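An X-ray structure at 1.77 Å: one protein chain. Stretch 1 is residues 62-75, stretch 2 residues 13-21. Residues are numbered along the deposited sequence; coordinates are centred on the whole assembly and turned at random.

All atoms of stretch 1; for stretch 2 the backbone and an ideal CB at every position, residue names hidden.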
# COMPACT_ATOMS: atom_id res chain seq x y z
N ALA A 62 -0.18 12.21 -1.73
CA ALA A 62 0.40 12.21 -0.39
C ALA A 62 -0.67 12.52 0.64
O ALA A 62 -1.50 13.42 0.44
CB ALA A 62 1.54 13.22 -0.24
N CYS A 63 -0.61 11.82 1.75
CA CYS A 63 -1.53 12.09 2.85
C CYS A 63 -0.75 11.85 4.14
O CYS A 63 -0.25 10.74 4.34
CB CYS A 63 -2.75 11.18 2.77
SG CYS A 63 -4.03 11.56 4.00
N SER A 64 -0.63 12.89 4.97
CA SER A 64 0.24 12.84 6.14
C SER A 64 -0.56 13.08 7.41
O SER A 64 -1.73 13.47 7.39
CB SER A 64 1.37 13.86 6.04
OG SER A 64 1.00 15.09 6.66
N ASP A 65 0.09 12.83 8.54
CA ASP A 65 -0.51 13.13 9.83
C ASP A 65 -0.46 14.62 10.18
O ASP A 65 -0.95 15.00 11.24
CB ASP A 65 0.17 12.31 10.93
CG ASP A 65 1.66 12.62 11.05
OD1 ASP A 65 2.27 13.00 10.05
OD2 ASP A 65 2.21 12.49 12.16
N ALA A 66 0.10 15.47 9.32
CA ALA A 66 0.19 16.90 9.61
C ALA A 66 -1.03 17.71 9.14
O ALA A 66 -1.14 18.89 9.48
CB ALA A 66 1.46 17.50 8.96
N LYS A 67 -1.96 17.10 8.38
CA LYS A 67 -3.04 17.88 7.83
C LYS A 67 -4.11 16.96 7.25
O LYS A 67 -3.78 15.96 6.62
CB LYS A 67 -2.50 18.86 6.78
CG LYS A 67 -3.53 19.83 6.26
CD LYS A 67 -3.00 20.69 5.15
CE LYS A 67 -3.62 22.07 5.21
NZ LYS A 67 -3.56 22.64 6.59
N PRO A 68 -5.39 17.25 7.46
CA PRO A 68 -6.48 16.36 7.00
C PRO A 68 -6.84 16.60 5.55
O PRO A 68 -7.96 17.00 5.21
CB PRO A 68 -7.63 16.75 7.94
CG PRO A 68 -7.40 18.19 8.19
CD PRO A 68 -5.92 18.33 8.32
N VAL A 69 -5.88 16.33 4.66
CA VAL A 69 -6.05 16.57 3.23
C VAL A 69 -5.25 15.52 2.48
O VAL A 69 -4.26 15.00 2.98
CB VAL A 69 -5.58 18.00 2.82
CG1 VAL A 69 -4.08 18.10 2.84
CG2 VAL A 69 -6.11 18.39 1.45
N VAL A 70 -5.66 15.23 1.25
CA VAL A 70 -4.88 14.42 0.32
C VAL A 70 -4.32 15.36 -0.74
O VAL A 70 -5.08 16.02 -1.45
CB VAL A 70 -5.73 13.31 -0.32
CG1 VAL A 70 -4.94 12.57 -1.41
CG2 VAL A 70 -6.24 12.36 0.75
N PHE A 71 -3.00 15.46 -0.82
CA PHE A 71 -2.40 16.29 -1.87
C PHE A 71 -2.28 15.45 -3.13
O PHE A 71 -1.76 14.34 -3.08
CB PHE A 71 -1.02 16.80 -1.46
CG PHE A 71 -1.04 17.81 -0.32
CD1 PHE A 71 -1.70 19.01 -0.45
CD2 PHE A 71 -0.32 17.55 0.86
CE1 PHE A 71 -1.69 19.94 0.58
CE2 PHE A 71 -0.31 18.46 1.90
CZ PHE A 71 -0.98 19.66 1.76
N LEU A 72 -2.77 15.97 -4.25
CA LEU A 72 -2.57 15.32 -5.54
C LEU A 72 -1.57 16.17 -6.31
O LEU A 72 -1.92 17.21 -6.86
CB LEU A 72 -3.88 15.19 -6.31
CG LEU A 72 -5.00 14.45 -5.58
CD1 LEU A 72 -6.26 14.51 -6.39
CD2 LEU A 72 -4.57 13.00 -5.33
N PHE A 73 -0.32 15.73 -6.32
CA PHE A 73 0.72 16.50 -6.99
C PHE A 73 0.63 16.23 -8.48
O PHE A 73 0.83 15.10 -8.92
CB PHE A 73 2.10 16.12 -6.47
CG PHE A 73 2.36 16.58 -5.07
CD1 PHE A 73 2.73 17.89 -4.82
CD2 PHE A 73 2.25 15.70 -4.00
CE1 PHE A 73 2.97 18.33 -3.54
CE2 PHE A 73 2.51 16.13 -2.70
CZ PHE A 73 2.88 17.44 -2.48
N ASP A 74 0.32 17.27 -9.25
CA ASP A 74 0.24 17.13 -10.70
C ASP A 74 1.66 17.30 -11.26
O ASP A 74 2.08 18.38 -11.68
CB ASP A 74 -0.75 18.13 -11.29
CG ASP A 74 -0.95 17.93 -12.78
OD1 ASP A 74 -0.17 17.20 -13.40
OD2 ASP A 74 -1.89 18.53 -13.34
N VAL A 75 2.42 16.20 -11.22
CA VAL A 75 3.80 16.23 -11.70
C VAL A 75 3.84 16.52 -13.21
O VAL A 75 4.74 17.21 -13.69
CB VAL A 75 4.50 14.90 -11.32
CG1 VAL A 75 5.92 14.82 -11.90
CG2 VAL A 75 4.55 14.75 -9.82
N UNK A 13 -12.79 10.96 5.27
CA UNK A 13 -13.45 12.19 4.86
C UNK A 13 -12.47 13.26 4.38
O UNK A 13 -12.91 14.36 4.04
CB UNK A 13 -14.28 12.74 6.02
N UNK A 14 -11.17 12.97 4.35
CA UNK A 14 -10.17 13.95 3.93
C UNK A 14 -10.42 14.35 2.47
O UNK A 14 -10.45 13.47 1.59
CB UNK A 14 -8.76 13.39 4.10
N UNK A 15 -10.63 15.63 2.18
CA UNK A 15 -10.76 16.04 0.78
C UNK A 15 -9.41 15.99 0.08
O UNK A 15 -8.36 16.05 0.71
CB UNK A 15 -11.35 17.45 0.68
N UNK A 16 -9.45 15.87 -1.23
CA UNK A 16 -8.23 16.03 -2.01
C UNK A 16 -8.05 17.49 -2.42
O UNK A 16 -9.00 18.28 -2.52
CB UNK A 16 -8.26 15.13 -3.25
N UNK A 17 -6.79 17.83 -2.69
CA UNK A 17 -6.40 19.16 -3.16
C UNK A 17 -5.39 18.98 -4.27
O UNK A 17 -4.32 18.43 -4.03
CB UNK A 17 -5.83 20.02 -2.03
N UNK A 18 -5.73 19.44 -5.48
CA UNK A 18 -4.82 19.33 -6.62
C UNK A 18 -3.68 20.32 -6.45
O UNK A 18 -3.91 21.52 -6.24
CB UNK A 18 -5.56 19.58 -7.94
N UNK A 19 -2.46 19.84 -6.57
CA UNK A 19 -1.28 20.69 -6.43
C UNK A 19 -0.68 20.82 -7.82
O UNK A 19 0.04 19.93 -8.29
CB UNK A 19 -0.27 20.12 -5.43
N UNK A 20 -0.99 21.92 -8.52
CA UNK A 20 -0.60 22.02 -9.92
C UNK A 20 -0.01 23.38 -10.27
O UNK A 20 0.19 23.66 -11.46
CB UNK A 20 -1.81 21.74 -10.82
N UNK A 21 0.30 24.21 -9.28
CA UNK A 21 1.06 25.43 -9.48
C UNK A 21 2.20 25.49 -8.48
O UNK A 21 2.20 24.82 -7.45
CB UNK A 21 0.16 26.66 -9.35

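Position 13 sets no condition on this contact: nothing of stretch 1 lies within 5.5 Å of its ideal CB, so almost any soluble side chain would do. It is K13, whose end leads away.

Position 14 is different. Its CA-to-CB bond points toward stretch 1, and the ideal CB sits 3.9 Å from P68 O and 4.3 Å from V70 CG2. Beyond it lie the sulfur of C63 and the ring of P68, a broad apolar surface with backbone polar groups farther on. A large, flat side chain suits this, preferably with a polar tip; a long aliphatic one could cover part of it. The residue is Y14. P68 CB packs over one ring face, 3.8 Å from the centroid of the Y14 ring, a CH-pi contact, while C63 SG meets the ring edge, 3.5 Å from Y14 CD2. The tip reaches a water 2.8 Å from Y14 OH, and that water donates to S64 O at 2.7 Å.

At 15 the CB points sideways, with V69 CG2 5.4 Å from it. The strand ladder starts here through the carbonyl: V70 N donates to the O of this residue at 2.9 Å. Phi is -73°, so proline is admissible among many others. It is P15, and its CD lies 3.3 Å from P68 O.

From 16 to 19 the backbone runs parallel to strand 70-74, and side chains alternate between two faces of the sheet. Position 16 shares its face with V70 and L72; L72 CD1 is 3.8 Å from the ideal CB. An apolar or aromatic group would fit. In Y16, CD1 lies 3.6 Å from L72 CD1, while the end of the side chain leads away.

Position 17 turns to the F71 face. V69 CG2 is 3.9 Å from the ideal CB; the backbone N donates to V70 O at 2.8 Å, and its O accepts from L72 N at 2.9 Å. A beta-branched residue or a long chain able to lie over V69 would serve. R17 takes the second course, with V69 CG2 over one face of its guanidinium, 3.7 Å from R17 CZ.

Position 18 returns to the L72 face with a lighter contact, so a modest aliphatic suffices: V18 CG2 is 4.4 Å from L72 CD1.

Position 19 faces F71 and F73, and its ideal CB is 3.8 Å from F73 CD1. A branched aliphatic can address both rings, and V19 does: CG2 is 3.8 Å from F71 CD1, and CG1 is 3.6 Å from F73 CD1. Its N donates to L72 O at 2.7 Å, and D74 N donates to its O at 2.8 Å.

At 20 the ideal CB is 3.8 Å from D74 CB, beside a carboxylate; a small polar or water-binding group fits. D20 and D74 share a water, which donates to D20 OD2 at 3.0 Å and D74 OD2 at 2.7 Å.

Position 21 points away, beyond reach of stretch 1, so this contact leaves the choice open; T21 caps a helix that follows.

Stretch 2 (13-21) KYPYRVVDT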
# COMPACT_ATOMS: atom_id res chain seq x y z
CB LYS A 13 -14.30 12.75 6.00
CG LYS A 13 -15.37 11.79 6.47
CD LYS A 13 -16.52 12.50 7.15
CE LYS A 13 -16.08 13.24 8.39
NZ LYS A 13 -17.24 13.84 9.11
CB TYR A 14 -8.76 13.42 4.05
CG TYR A 14 -8.17 13.28 5.44
CD1 TYR A 14 -8.90 13.59 6.59
CD2 TYR A 14 -6.87 12.81 5.60
CE1 TYR A 14 -8.33 13.45 7.85
CE2 TYR A 14 -6.31 12.67 6.84
CZ TYR A 14 -7.04 12.99 7.97
OH TYR A 14 -6.44 12.85 9.20
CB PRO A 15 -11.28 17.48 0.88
CG PRO A 15 -10.98 17.93 2.28
CD PRO A 15 -10.53 16.77 3.11
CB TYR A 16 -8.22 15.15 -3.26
CG TYR A 16 -9.24 15.49 -4.32
CD1 TYR A 16 -9.03 16.55 -5.19
CD2 TYR A 16 -10.38 14.72 -4.49
CE1 TYR A 16 -9.97 16.88 -6.16
CE2 TYR A 16 -11.31 15.04 -5.46
CZ TYR A 16 -11.09 16.11 -6.30
OH TYR A 16 -12.01 16.43 -7.27
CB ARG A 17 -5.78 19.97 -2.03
CG ARG A 17 -5.60 21.43 -2.35
CD ARG A 17 -5.70 22.19 -1.05
NE ARG A 17 -6.96 21.88 -0.40
CZ ARG A 17 -7.17 21.93 0.91
NH1 ARG A 17 -8.37 21.62 1.39
NH2 ARG A 17 -6.19 22.27 1.74
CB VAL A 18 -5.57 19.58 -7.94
CG1 VAL A 18 -4.57 19.60 -9.11
CG2 VAL A 18 -6.64 18.55 -8.15
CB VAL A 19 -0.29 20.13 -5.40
CG1 VAL A 19 0.96 20.99 -5.32
CG2 VAL A 19 -0.98 20.07 -4.02
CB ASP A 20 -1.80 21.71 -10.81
CG ASP A 20 -2.99 22.61 -10.57
OD1 ASP A 20 -3.00 23.41 -9.61
OD2 ASP A 20 -3.94 22.47 -11.35
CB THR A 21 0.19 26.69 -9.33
OG1 THR A 21 -0.20 26.83 -7.96
CG2 THR A 21 -1.07 26.57 -10.18
O HOH W 1 -3.68 13.55 9.24
O HOH W 2 -4.18 19.90 -12.94
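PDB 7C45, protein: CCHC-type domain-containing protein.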